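Local coordinates for B-agarase (Agarivorans gilvus, PDB 5Z6P), which probably hydrolyses beta-galactosidic bonds of agarose as a glycoside hydrolase family 50 agarase, at residues Trp87-Leu92 and Phe206-Ser211; Glu246-Glu251 and Gln403-Ala408; Leu261-Phe266 and Ser757-Arg762; Tyr378-Glu383 and Val389-Thr394; Thr548-Thr551 and Ala555-Gln558. All coordinates share one frame; numbering follows the deposited sequence.

Contact 1 of 5, residues Trp87-Leu92 and Phe206-Ser211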
# COMPACT_ATOMS: atom_id res chain seq x y z
N TRP A 87 -19.07 27.24 2.88
CA TRP A 87 -19.83 26.86 4.06
C TRP A 87 -19.06 27.24 5.31
O TRP A 87 -17.85 27.05 5.38
CB TRP A 87 -20.10 25.35 4.09
CG TRP A 87 -21.18 24.86 3.18
CD1 TRP A 87 -22.47 25.30 3.12
CD2 TRP A 87 -21.08 23.79 2.24
NE1 TRP A 87 -23.16 24.58 2.19
CE2 TRP A 87 -22.33 23.64 1.63
CE3 TRP A 87 -20.04 22.94 1.84
CZ2 TRP A 87 -22.58 22.69 0.65
CZ3 TRP A 87 -20.29 21.99 0.87
CH2 TRP A 87 -21.55 21.88 0.29
N ASP A 88 -19.77 27.77 6.31
CA ASP A 88 -19.21 27.98 7.63
C ASP A 88 -19.87 26.98 8.56
O ASP A 88 -21.03 27.13 8.92
CB ASP A 88 -19.44 29.41 8.13
CG ASP A 88 -18.82 29.66 9.50
OD1 ASP A 88 -17.96 28.86 9.94
OD2 ASP A 88 -19.18 30.66 10.16
N TRP A 89 -19.12 25.94 8.92
CA TRP A 89 -19.65 24.85 9.73
C TRP A 89 -18.94 24.75 11.09
O TRP A 89 -19.07 23.75 11.79
CB TRP A 89 -19.53 23.52 8.99
CG TRP A 89 -20.47 23.38 7.83
CD1 TRP A 89 -21.51 24.20 7.52
CD2 TRP A 89 -20.47 22.35 6.83
NE1 TRP A 89 -22.15 23.76 6.40
CE2 TRP A 89 -21.53 22.63 5.95
CE3 TRP A 89 -19.67 21.23 6.59
CZ2 TRP A 89 -21.81 21.82 4.85
CZ3 TRP A 89 -19.95 20.44 5.50
CH2 TRP A 89 -21.02 20.74 4.65
N SER A 90 -18.22 25.81 11.46
CA SER A 90 -17.41 25.81 12.68
C SER A 90 -18.22 26.16 13.94
O SER A 90 -17.69 26.14 15.05
CB SER A 90 -16.24 26.78 12.54
OG SER A 90 -16.71 28.10 12.28
N ASP A 91 -19.49 26.47 13.75
CA ASP A 91 -20.34 26.87 14.86
C ASP A 91 -21.33 25.78 15.24
O ASP A 91 -22.25 26.03 16.01
CB ASP A 91 -21.10 28.15 14.50
CG ASP A 91 -21.99 27.97 13.26
OD1 ASP A 91 -21.48 27.47 12.22
OD2 ASP A 91 -23.19 28.32 13.32
N LEU A 92 -21.14 24.58 14.71
CA LEU A 92 -22.14 23.53 14.85
C LEU A 92 -21.86 22.57 16.00
O LEU A 92 -22.69 21.71 16.32
CB LEU A 92 -22.24 22.73 13.54
CG LEU A 92 -22.45 23.54 12.26
CD1 LEU A 92 -22.37 22.62 11.05
CD2 LEU A 92 -23.79 24.26 12.29
N PHE A 206 -28.64 14.08 2.10
CA PHE A 206 -27.50 14.89 2.48
C PHE A 206 -27.90 15.81 3.61
O PHE A 206 -28.95 16.45 3.56
CB PHE A 206 -26.94 15.70 1.29
CG PHE A 206 -26.30 14.87 0.22
CD1 PHE A 206 -27.07 14.36 -0.81
CD2 PHE A 206 -24.95 14.58 0.25
CE1 PHE A 206 -26.51 13.59 -1.79
CE2 PHE A 206 -24.39 13.80 -0.74
CZ PHE A 206 -25.17 13.31 -1.76
N ARG A 207 -27.04 15.89 4.62
CA ARG A 207 -27.34 16.55 5.87
C ARG A 207 -26.09 16.78 6.69
O ARG A 207 -25.06 16.16 6.45
CB ARG A 207 -28.32 15.71 6.68
CG ARG A 207 -27.75 14.39 7.14
CD ARG A 207 -28.84 13.38 7.39
NE ARG A 207 -28.35 12.14 7.97
CZ ARG A 207 -28.23 11.00 7.30
NH1 ARG A 207 -28.55 10.93 6.03
NH2 ARG A 207 -27.79 9.91 7.92
N LEU A 208 -26.20 17.68 7.66
CA LEU A 208 -25.23 17.79 8.74
C LEU A 208 -25.85 17.10 9.94
O LEU A 208 -27.03 17.30 10.25
CB LEU A 208 -24.89 19.24 9.04
CG LEU A 208 -24.14 19.94 7.89
CD1 LEU A 208 -24.01 21.41 8.14
CD2 LEU A 208 -22.77 19.32 7.70
N GLN A 209 -25.07 16.25 10.60
CA GLN A 209 -25.59 15.46 11.70
C GLN A 209 -24.69 15.54 12.92
O GLN A 209 -23.48 15.33 12.82
CB GLN A 209 -25.77 14.01 11.28
CG GLN A 209 -26.44 13.15 12.32
CD GLN A 209 -27.28 12.05 11.71
OE1 GLN A 209 -28.05 12.29 10.78
NE2 GLN A 209 -27.14 10.84 12.24
N SER A 210 -25.29 15.85 14.06
CA SER A 210 -24.58 15.90 15.33
C SER A 210 -23.98 14.55 15.67
O SER A 210 -24.59 13.50 15.45
CB SER A 210 -25.52 16.35 16.45
OG SER A 210 -26.36 15.28 16.85
N SER A 211 -22.77 14.58 16.21
CA SER A 211 -22.06 13.36 16.57
C SER A 211 -21.97 13.28 18.09
O SER A 211 -21.48 14.20 18.74
CB SER A 211 -20.67 13.35 15.91
OG SER A 211 -20.25 12.03 15.62
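Trp89 and Leu92 are the two ends of a type I beta turn that lies alongside the final part of strand 199-210, where Leu208 meets both. The backbones stay well apart, the nearest CA atoms being those of Leu92 and Ser210 at 8.0 Å, and the gap is bridged by side chains alone. Leu208 puts its two methyls on one face of the Trp89 indole. CD1 stands over the five-membered ring, 3.6 Å from its centroid and 16° off the normal, a CH-pi contact, while CD2 stands over the six-membered ring, with Leu208 CD2 3.7 Å from Trp89 CZ3. The turn belongs to the loop between strands 76-81 and 95-103 of the CBM-like domain, and strand 199-210 pairs antiparallel with strand 95-103. The opposite face of the Trp89 ring rests on Trp87 CB, which clamps the indole from its own segment. From Leu92, CD1 reaches the same Leu208 methyl at 3.6 Å, the two side chains crossing at about a right angle. Leu39 touches both Trp89 and Leu208, and Phe95 packs against Leu208 from strand 95-103. Within the loop, Ser90 OG donates to Asp88 OD1 on its syn lone pair, 2.8 Å away.

Contact 2 of 5, residues Glu246-Glu251 and Gln403-Ala408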
# COMPACT_ATOMS: atom_id res chain seq x y z
N GLU A 246 -8.92 -28.40 16.34
CA GLU A 246 -9.78 -29.05 15.35
C GLU A 246 -9.56 -28.49 13.95
O GLU A 246 -9.38 -29.23 12.98
CB GLU A 246 -11.26 -28.86 15.72
CG GLU A 246 -11.80 -29.77 16.82
CD GLU A 246 -13.24 -29.41 17.19
OE1 GLU A 246 -14.07 -29.25 16.28
OE2 GLU A 246 -13.53 -29.28 18.40
N VAL A 247 -9.60 -27.17 13.86
CA VAL A 247 -9.46 -26.47 12.60
C VAL A 247 -8.07 -26.71 12.03
O VAL A 247 -7.91 -26.98 10.84
CB VAL A 247 -9.74 -24.97 12.79
CG1 VAL A 247 -9.29 -24.17 11.57
CG2 VAL A 247 -11.23 -24.76 13.06
N THR A 248 -7.06 -26.65 12.89
CA THR A 248 -5.70 -26.93 12.48
C THR A 248 -5.56 -28.35 11.92
O THR A 248 -5.01 -28.55 10.84
CB THR A 248 -4.72 -26.76 13.64
OG1 THR A 248 -4.74 -25.40 14.06
CG2 THR A 248 -3.32 -27.16 13.21
N LYS A 249 -6.05 -29.33 12.68
CA LYS A 249 -6.03 -30.72 12.24
C LYS A 249 -6.71 -30.87 10.88
O LYS A 249 -6.21 -31.55 10.01
CB LYS A 249 -6.70 -31.63 13.27
CG LYS A 249 -6.68 -33.11 12.92
CD LYS A 249 -7.25 -33.94 14.07
CE LYS A 249 -7.17 -35.43 13.78
NZ LYS A 249 -5.76 -35.90 13.57
N ALA A 250 -7.85 -30.20 10.72
CA ALA A 250 -8.60 -30.25 9.47
C ALA A 250 -7.79 -29.66 8.29
O ALA A 250 -7.71 -30.27 7.23
CB ALA A 250 -9.91 -29.52 9.62
N GLU A 251 -7.19 -28.49 8.48
CA GLU A 251 -6.40 -27.89 7.41
C GLU A 251 -5.23 -28.78 7.06
O GLU A 251 -4.97 -29.01 5.89
CB GLU A 251 -5.89 -26.49 7.77
CG GLU A 251 -5.18 -25.86 6.58
CD GLU A 251 -4.38 -24.59 6.89
OE1 GLU A 251 -4.37 -24.14 8.05
OE2 GLU A 251 -3.75 -24.06 5.95
N GLN A 403 2.32 -20.97 18.65
CA GLN A 403 2.72 -21.85 19.75
C GLN A 403 1.53 -22.68 20.25
O GLN A 403 1.67 -23.88 20.48
CB GLN A 403 3.34 -21.05 20.89
CG GLN A 403 3.87 -21.93 22.01
CD GLN A 403 4.72 -21.20 23.01
OE1 GLN A 403 4.97 -20.01 22.87
NE2 GLN A 403 5.16 -21.91 24.03
N ARG A 404 0.38 -22.04 20.40
CA ARG A 404 -0.86 -22.73 20.74
C ARG A 404 -1.17 -23.85 19.76
O ARG A 404 -1.55 -24.95 20.16
CB ARG A 404 -2.04 -21.75 20.78
CG ARG A 404 -2.03 -20.80 21.97
CD ARG A 404 -3.18 -19.83 21.84
NE ARG A 404 -3.41 -19.10 23.08
CZ ARG A 404 -3.58 -17.79 23.15
NH1 ARG A 404 -3.52 -17.04 22.06
NH2 ARG A 404 -3.80 -17.21 24.33
N LYS A 405 -0.98 -23.57 18.48
CA LYS A 405 -1.33 -24.53 17.43
C LYS A 405 -0.36 -25.70 17.31
O LYS A 405 -0.77 -26.83 17.09
CB LYS A 405 -1.41 -23.83 16.07
CG LYS A 405 -2.66 -22.99 15.87
CD LYS A 405 -2.70 -22.37 14.49
CE LYS A 405 -2.40 -23.40 13.41
NZ LYS A 405 -2.92 -22.96 12.09
N TYR A 406 0.93 -25.41 17.43
CA TYR A 406 1.97 -26.34 17.02
C TYR A 406 3.00 -26.68 18.09
O TYR A 406 3.87 -27.52 17.86
CB TYR A 406 2.74 -25.77 15.82
CG TYR A 406 1.99 -25.54 14.54
CD1 TYR A 406 1.07 -26.46 14.04
CD2 TYR A 406 2.23 -24.39 13.80
CE1 TYR A 406 0.41 -26.23 12.87
CE2 TYR A 406 1.57 -24.15 12.62
CZ TYR A 406 0.67 -25.06 12.16
OH TYR A 406 0.04 -24.78 10.98
N GLY A 407 2.94 -26.02 19.24
CA GLY A 407 4.05 -26.09 20.18
C GLY A 407 3.85 -26.97 21.39
O GLY A 407 4.59 -26.85 22.37
N ALA A 408 2.86 -27.85 21.34
CA ALA A 408 2.63 -28.78 22.44
C ALA A 408 3.86 -29.64 22.70
O ALA A 408 4.50 -30.12 21.76
CB ALA A 408 1.43 -29.65 22.14
O HOH W 1 -5.38 -22.81 12.32
O HOH W 2 -2.90 -24.91 10.24
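Thr248 of helix 241-255 sits against Lys405 and Tyr406 in the last turn of helix 397-406, a small helix-helix contact whose polar half runs through water. The threonine hydroxyl and methyl serve different partners. OG1 lies beside the lysine chain, 3.1 Å from Lys405 CE, and CG2 touches Tyr406 CE1 at 3.9 Å. Lys405 comes this close because its chain is bent about the CG-CD bond (chi3 48°), which brings CE and NZ across the threonine. The Lys405 CB in turn lies over the centre of the Tyr406 ring, so the two neighbours on the helix pack on each other as well as on Thr248.

Two waters form the next shell. One donates to Thr248 OG1 and accepts from Lys405 NZ. The second joins three side chains, donating to Glu251 OE1, accepting from Lys405 NZ and bonding Tyr406 OH. It therefore mediates between Glu251 OE1 and Lys405 NZ, which stand 4.5 Å apart, beyond a direct salt bridge.

Three of these polar ends have further partners. Lys405 NZ makes its salt bridge with Asp741, and Glu251 OE2 makes one with Arg424 of helix 413-428, which also covers Tyr406 through Val420. Inside its own helix, Thr248 OG1 is hydrogen-bonded to Leu244 O, one turn earlier.

Contact 3 of 5, residues Leu261-Phe266 and Ser757-Arg762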
# COMPACT_ATOMS: atom_id res chain seq x y z
N LEU A 261 -1.28 -29.19 -9.10
CA LEU A 261 -0.49 -29.85 -10.14
C LEU A 261 -0.20 -28.92 -11.31
O LEU A 261 -0.68 -27.79 -11.35
CB LEU A 261 -1.21 -31.11 -10.63
CG LEU A 261 -1.57 -32.14 -9.57
CD1 LEU A 261 -2.51 -33.20 -10.10
CD2 LEU A 261 -0.30 -32.77 -8.98
N GLY A 262 0.58 -29.40 -12.26
CA GLY A 262 0.84 -28.65 -13.47
C GLY A 262 2.12 -27.84 -13.47
O GLY A 262 2.41 -27.14 -14.45
N ARG A 263 2.90 -27.92 -12.40
CA ARG A 263 4.13 -27.12 -12.31
C ARG A 263 5.39 -27.94 -12.52
O ARG A 263 5.46 -29.09 -12.13
CB ARG A 263 4.23 -26.42 -10.96
CG ARG A 263 3.44 -25.14 -10.85
CD ARG A 263 2.10 -25.37 -10.18
NE ARG A 263 1.44 -24.09 -9.94
CZ ARG A 263 0.51 -23.56 -10.72
NH1 ARG A 263 0.10 -24.21 -11.80
NH2 ARG A 263 -0.01 -22.39 -10.42
N SER A 264 6.39 -27.32 -13.13
CA SER A 264 7.73 -27.89 -13.13
C SER A 264 8.34 -27.77 -11.74
O SER A 264 7.72 -27.20 -10.84
CB SER A 264 8.62 -27.19 -14.16
OG SER A 264 8.59 -25.80 -13.96
N LYS A 265 9.54 -28.31 -11.55
CA LYS A 265 10.23 -28.22 -10.27
C LYS A 265 10.26 -26.80 -9.69
O LYS A 265 9.93 -26.59 -8.53
CB LYS A 265 11.65 -28.74 -10.43
CG LYS A 265 12.55 -28.48 -9.25
CD LYS A 265 13.96 -28.79 -9.63
CE LYS A 265 14.88 -28.81 -8.44
NZ LYS A 265 16.26 -29.15 -8.86
N PHE A 266 10.61 -25.83 -10.51
CA PHE A 266 10.77 -24.46 -10.05
C PHE A 266 9.51 -23.64 -10.21
O PHE A 266 9.57 -22.42 -10.21
CB PHE A 266 11.93 -23.79 -10.80
CG PHE A 266 13.28 -24.20 -10.31
CD1 PHE A 266 13.82 -23.63 -9.17
CD2 PHE A 266 14.03 -25.13 -11.01
CE1 PHE A 266 15.08 -24.01 -8.72
CE2 PHE A 266 15.29 -25.51 -10.57
CZ PHE A 266 15.81 -24.95 -9.43
N SER A 757 -5.76 -21.36 -13.48
CA SER A 757 -6.11 -20.89 -14.82
C SER A 757 -5.03 -20.04 -15.51
O SER A 757 -4.96 -20.03 -16.73
CB SER A 757 -7.42 -20.11 -14.75
OG SER A 757 -7.21 -18.76 -14.41
N MET A 758 -4.21 -19.32 -14.75
CA MET A 758 -3.31 -18.31 -15.32
C MET A 758 -2.37 -18.81 -16.42
O MET A 758 -2.20 -18.15 -17.43
CB MET A 758 -2.46 -17.64 -14.22
CG MET A 758 -1.55 -18.59 -13.46
SD MET A 758 -0.74 -17.81 -12.04
CE MET A 758 0.35 -19.12 -11.54
N TYR A 759 -1.75 -19.96 -16.20
CA TYR A 759 -0.78 -20.46 -17.15
C TYR A 759 -1.42 -20.81 -18.51
O TYR A 759 -0.93 -20.35 -19.54
CB TYR A 759 -0.03 -21.67 -16.57
CG TYR A 759 1.20 -21.31 -15.77
CD1 TYR A 759 2.05 -20.29 -16.18
CD2 TYR A 759 1.52 -22.00 -14.61
CE1 TYR A 759 3.20 -19.98 -15.44
CE2 TYR A 759 2.66 -21.70 -13.87
CZ TYR A 759 3.49 -20.69 -14.30
OH TYR A 759 4.61 -20.38 -13.55
N PRO A 760 -2.51 -21.61 -18.51
CA PRO A 760 -3.10 -21.82 -19.84
C PRO A 760 -3.68 -20.55 -20.45
O PRO A 760 -3.62 -20.41 -21.67
CB PRO A 760 -4.21 -22.86 -19.57
CG PRO A 760 -4.34 -22.97 -18.10
CD PRO A 760 -3.03 -22.56 -17.52
N LYS A 761 -4.19 -19.62 -19.65
CA LYS A 761 -4.70 -18.37 -20.22
C LYS A 761 -3.57 -17.53 -20.79
O LYS A 761 -3.69 -16.98 -21.89
CB LYS A 761 -5.46 -17.56 -19.19
CG LYS A 761 -6.19 -16.39 -19.81
CD LYS A 761 -6.41 -15.25 -18.83
CE LYS A 761 -6.96 -15.75 -17.51
NZ LYS A 761 -8.30 -16.37 -17.62
N ARG A 762 -2.48 -17.42 -20.07
CA ARG A 762 -1.38 -16.61 -20.47
C ARG A 762 -0.73 -17.05 -21.74
O ARG A 762 -0.57 -16.29 -22.63
CB ARG A 762 -0.30 -16.59 -19.40
CG ARG A 762 0.87 -15.70 -19.74
CD ARG A 762 0.67 -14.33 -19.19
NE ARG A 762 1.69 -13.42 -19.63
CZ ARG A 762 1.69 -12.13 -19.40
NH1 ARG A 762 0.74 -11.62 -18.69
NH2 ARG A 762 2.65 -11.39 -19.87
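The last helix of the chain, 745-762, presents Met758 and Tyr759 to Arg263, which belongs to the long loop between helix 241-255 and strand 282-286. Arg263 supplies nearly the whole of its side of the contact through the guanidinium group. Its chain turns sharply at CG, chi2 being 98°, and carries the group up to the helix. NH2 approaches the Met758 methyl, 3.5 Å from CE, with the two side chains at about a right angle. NH1 comes to the rim of the tyrosine ring, 3.8 Å from Tyr759 CD2, and stands near the plane of that ring. On the arginine side, Tyr759 CE2 lies over one face of the guanidinium, and the two planes are 69° apart, so this is an edgewise meeting and not a cation-pi stack.

What fixes the guanidinium is backbone oxygen. NH2 donates to Gly429 O and to Asn755 O, the latter in the same helix. The helix is kinked here: Tyr759 N makes no bond to the turn before, so Asn755 O, its usual acceptor, is instead met by Arg263 NH2, while Pro760 has no N-H at all. Tyr759 is steadied at its other end, where OH bonds Gly267 O and Phe301 N, and its ring lies nearly parallel to that of Tyr269. Met758 also touches Phe301 and Thr303 of strand 299-305. A closing helix laid against the first of the parallel strands in this way is consistent with the (beta/alpha)8 barrel of glycoside hydrolases.

Contact 4 of 5, residues Tyr378-Glu383 and Val389-Thr394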
# COMPACT_ATOMS: atom_id res chain seq x y z
N TYR A 378 6.22 -11.40 24.03
CA TYR A 378 6.39 -9.98 24.32
C TYR A 378 7.60 -9.46 23.54
O TYR A 378 8.52 -10.20 23.24
CB TYR A 378 6.58 -9.72 25.82
CG TYR A 378 5.30 -9.74 26.64
CD1 TYR A 378 4.30 -8.82 26.40
CD2 TYR A 378 5.11 -10.68 27.66
CE1 TYR A 378 3.14 -8.82 27.13
CE2 TYR A 378 3.95 -10.69 28.40
CZ TYR A 378 2.97 -9.76 28.13
OH TYR A 378 1.80 -9.73 28.85
N GLY A 379 7.57 -8.19 23.19
CA GLY A 379 8.70 -7.52 22.57
C GLY A 379 8.72 -6.10 23.08
O GLY A 379 7.93 -5.75 23.96
N TYR A 380 9.60 -5.28 22.53
CA TYR A 380 9.75 -3.90 22.97
C TYR A 380 10.17 -2.99 21.83
O TYR A 380 11.07 -3.31 21.06
CB TYR A 380 10.77 -3.82 24.12
CG TYR A 380 11.11 -2.43 24.57
CD1 TYR A 380 10.21 -1.68 25.32
CD2 TYR A 380 12.33 -1.85 24.27
CE1 TYR A 380 10.52 -0.40 25.75
CE2 TYR A 380 12.65 -0.57 24.70
CZ TYR A 380 11.74 0.14 25.44
OH TYR A 380 12.03 1.41 25.87
N MET A 381 9.51 -1.87 21.70
CA MET A 381 9.80 -0.90 20.66
C MET A 381 10.32 0.36 21.30
O MET A 381 9.82 0.77 22.28
CB MET A 381 8.54 -0.64 19.79
CG MET A 381 8.09 0.82 19.61
SD MET A 381 6.77 1.29 18.47
CE MET A 381 6.10 2.65 19.36
N ARG A 382 11.33 0.94 20.70
CA ARG A 382 11.89 2.19 21.15
C ARG A 382 12.50 2.83 19.95
O ARG A 382 13.51 2.41 19.45
CB ARG A 382 12.89 2.09 22.29
CG ARG A 382 13.27 3.44 22.84
CD ARG A 382 14.05 3.34 24.13
NE ARG A 382 14.73 4.54 24.50
CZ ARG A 382 14.33 5.36 25.42
NH1 ARG A 382 15.01 6.41 25.69
NH2 ARG A 382 13.25 5.12 26.07
N GLU A 383 11.84 3.87 19.52
CA GLU A 383 12.20 4.62 18.36
C GLU A 383 12.45 6.09 18.61
O GLU A 383 11.74 6.73 19.33
CB GLU A 383 11.06 4.53 17.41
CG GLU A 383 11.48 4.20 16.04
CD GLU A 383 11.05 2.84 15.64
OE1 GLU A 383 9.83 2.67 15.61
OE2 GLU A 383 11.90 1.99 15.36
N VAL A 389 11.19 10.57 21.48
CA VAL A 389 11.31 9.15 21.69
C VAL A 389 9.94 8.53 21.84
O VAL A 389 9.15 9.00 22.60
CB VAL A 389 12.12 8.85 22.97
CG1 VAL A 389 11.38 9.35 24.16
CG2 VAL A 389 12.34 7.37 23.14
N GLU A 390 9.69 7.46 21.13
CA GLU A 390 8.44 6.74 21.22
C GLU A 390 8.73 5.26 21.50
O GLU A 390 9.51 4.65 20.83
CB GLU A 390 7.66 6.90 19.95
CG GLU A 390 6.19 6.62 20.09
CD GLU A 390 5.54 6.28 18.79
OE1 GLU A 390 4.35 5.97 18.79
OE2 GLU A 390 6.21 6.32 17.76
N GLN A 391 8.09 4.69 22.51
CA GLN A 391 8.35 3.34 22.92
C GLN A 391 7.21 2.59 23.54
O GLN A 391 6.21 3.16 23.86
CB GLN A 391 9.48 3.36 23.97
CG GLN A 391 9.07 3.89 25.33
CD GLN A 391 9.99 3.55 26.50
OE1 GLN A 391 11.06 3.00 26.35
NE2 GLN A 391 9.55 3.87 27.65
N GLY A 392 7.40 1.30 23.71
CA GLY A 392 6.42 0.50 24.41
C GLY A 392 6.63 -0.99 24.31
O GLY A 392 7.28 -1.49 23.41
N GLU A 393 6.05 -1.70 25.26
CA GLU A 393 5.95 -3.14 25.18
C GLU A 393 5.08 -3.52 24.00
O GLU A 393 4.12 -2.82 23.70
CB GLU A 393 5.38 -3.69 26.48
CG GLU A 393 5.16 -5.17 26.49
CD GLU A 393 4.44 -5.64 27.74
OE1 GLU A 393 3.20 -5.71 27.72
OE2 GLU A 393 5.12 -5.95 28.73
N THR A 394 5.42 -4.61 23.32
CA THR A 394 4.58 -5.13 22.26
C THR A 394 4.23 -6.58 22.50
O THR A 394 4.83 -7.25 23.35
CB THR A 394 5.25 -5.02 20.87
OG1 THR A 394 6.41 -5.87 20.83
CG2 THR A 394 5.65 -3.59 20.57
O HOH W 3 1.72 -6.70 29.33
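Tyr378 swings its ring back beside its own backbone N (chi1 -79°), while Glu393 on the neighbouring strand extends with CG anti to N (chi1 176°), and the two settings bring carboxylate and ring together. Glu393 OE1 comes 3.2 Å from Tyr378 CE1, OE2 lies over one face of the ring, and the planes are 38° apart. A water donates to both Tyr378 OH and Glu393 OE1; beyond it, Tyr378 OH bonds Pro368 O, and the carboxylate is gripped by Thr317 OG1 and Tyr370 OH.

Farther along the same face of the sheet, Arg382 reaches out in an extended chain and lays its guanidinium over the Val389 side chain, with CG2 3.6 Å from CZ. Its NH2 also points at Gln391 OE1, a bond that remains uncertain because that oxygen is modelled too close to Tyr380. The other face carries Met381, whose CE rests on the carboxylate of Glu390, 3.7 Å from CD.

Six backbone hydrogen bonds hold the strands in register, in the pairs Gly379-Thr394, Met381-Gly392 and Glu383-Glu390. In the last pair Glu383 N reaches Glu390 O at 2.8 Å and Glu390 N reaches Glu383 O in return. The two strands form an antiparallel beta hairpin, and strand 388-395 is the middle strand of a three-stranded sheet with strand 315-325 on its other side.

Contact 5 of 5, residues Thr548-Thr551 and Ala555-Gln558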
# COMPACT_ATOMS: atom_id res chain seq x y z
N THR A 548 26.21 21.80 -20.28
CA THR A 548 26.34 21.08 -21.54
C THR A 548 25.20 21.44 -22.51
O THR A 548 25.42 21.60 -23.71
CB THR A 548 26.36 19.56 -21.28
OG1 THR A 548 27.57 19.22 -20.61
CG2 THR A 548 26.24 18.77 -22.59
N LYS A 549 23.99 21.59 -21.97
CA LYS A 549 22.87 22.01 -22.79
C LYS A 549 22.96 23.48 -23.25
O LYS A 549 22.71 23.77 -24.41
CB LYS A 549 21.56 21.81 -22.05
CG LYS A 549 20.38 22.38 -22.80
CD LYS A 549 19.08 22.08 -22.11
CE LYS A 549 17.91 22.37 -23.01
NZ LYS A 549 16.67 22.15 -22.28
N TYR A 550 23.29 24.41 -22.34
CA TYR A 550 23.20 25.84 -22.65
C TYR A 550 24.54 26.49 -23.01
O TYR A 550 24.55 27.55 -23.62
CB TYR A 550 22.54 26.60 -21.49
CG TYR A 550 21.07 26.29 -21.34
CD1 TYR A 550 20.14 26.81 -22.23
CD2 TYR A 550 20.61 25.47 -20.33
CE1 TYR A 550 18.81 26.52 -22.11
CE2 TYR A 550 19.26 25.17 -20.19
CZ TYR A 550 18.36 25.70 -21.10
OH TYR A 550 17.02 25.44 -21.00
N THR A 551 25.64 25.85 -22.62
CA THR A 551 27.02 26.30 -22.86
C THR A 551 27.41 27.59 -22.13
O THR A 551 28.38 27.61 -21.39
CB THR A 551 27.32 26.51 -24.36
OG1 THR A 551 26.73 25.45 -25.13
CG2 THR A 551 28.82 26.52 -24.59
N ALA A 555 22.60 32.04 -22.14
CA ALA A 555 21.61 31.21 -22.82
C ALA A 555 20.63 30.55 -21.83
O ALA A 555 19.44 30.44 -22.10
CB ALA A 555 22.32 30.16 -23.67
N LEU A 556 21.13 30.13 -20.68
CA LEU A 556 20.24 29.65 -19.63
C LEU A 556 19.32 30.79 -19.14
O LEU A 556 18.13 30.59 -18.94
CB LEU A 556 21.03 29.06 -18.45
CG LEU A 556 20.11 28.68 -17.29
CD1 LEU A 556 20.49 27.32 -16.72
CD2 LEU A 556 20.16 29.73 -16.21
N ASN A 557 19.90 31.97 -18.94
CA ASN A 557 19.13 33.12 -18.47
C ASN A 557 18.00 33.48 -19.43
O ASN A 557 16.90 33.76 -18.99
CB ASN A 557 20.04 34.33 -18.27
CG ASN A 557 20.81 34.26 -16.94
OD1 ASN A 557 20.41 33.57 -16.01
ND2 ASN A 557 21.92 34.97 -16.86
N GLN A 558 18.28 33.43 -20.73
CA GLN A 558 17.29 33.66 -21.77
C GLN A 558 16.12 32.67 -21.65
O GLN A 558 14.96 33.05 -21.69
CB GLN A 558 17.95 33.51 -23.15
CG GLN A 558 17.21 34.18 -24.31
CD GLN A 558 16.51 35.47 -23.92
OE1 GLN A 558 15.28 35.54 -23.90
NE2 GLN A 558 17.30 36.49 -23.60
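Tyr550 lays one face of its ring on the backbone and side chain of Leu556, and the two side chains run at about a right angle. The leucine CA-H points at the ring, with CA 4.0 Å from the centroid and 19° off the normal, a CH-pi contact made by the main chain and not by a methyl. Leu556 CB then touches Tyr550 CG, also at 4.0 Å, and CD1 lies near Tyr550 CD2. On the opposite face of the ring Lys549 CG covers the rim, so the tyrosine is held between its own helical neighbour and the next helix. Helices 537-550 and 553-560 are consecutive and joined here by a short, tight connection, at which Thr551 leaves the first helix with a positive phi of 66°. Because the link is so short, Ala555 falls just beside the end of the first helix, and its CB sits 3.4 Å from Tyr550 O and 4.2 Å from Tyr550 CB. The phenol OH is bonded to Ser559 OG of helix 553-560 and to Asp586 OD2 of helix 581-609. Asp586 also forms a salt bridge with Lys549 NZ, and Trp567 packs on both Tyr550 and Leu556 from helix 567-572.

How the contacts relate
Contact 1 comes first, closing a loop within the N-terminal CBM-like domain before any other contact opens. After strand 199-210 the chain runs to helix 241-255, where contact 2 opens, and then to the loop 261-266, where contact 3 opens. Contact 2 closes at helix 397-406, before contact 3 does, so these two cross. Contact 4, a local hairpin, is nested in both loops, and its second strand leads straight into the helix that closes contact 2; their nearest atoms are about 9 Å apart. Contact 5, a helical corner, lies inside the loop of contact 3, which closes only at the C-terminal helix and so encloses most of the chain after the CBM-like domain.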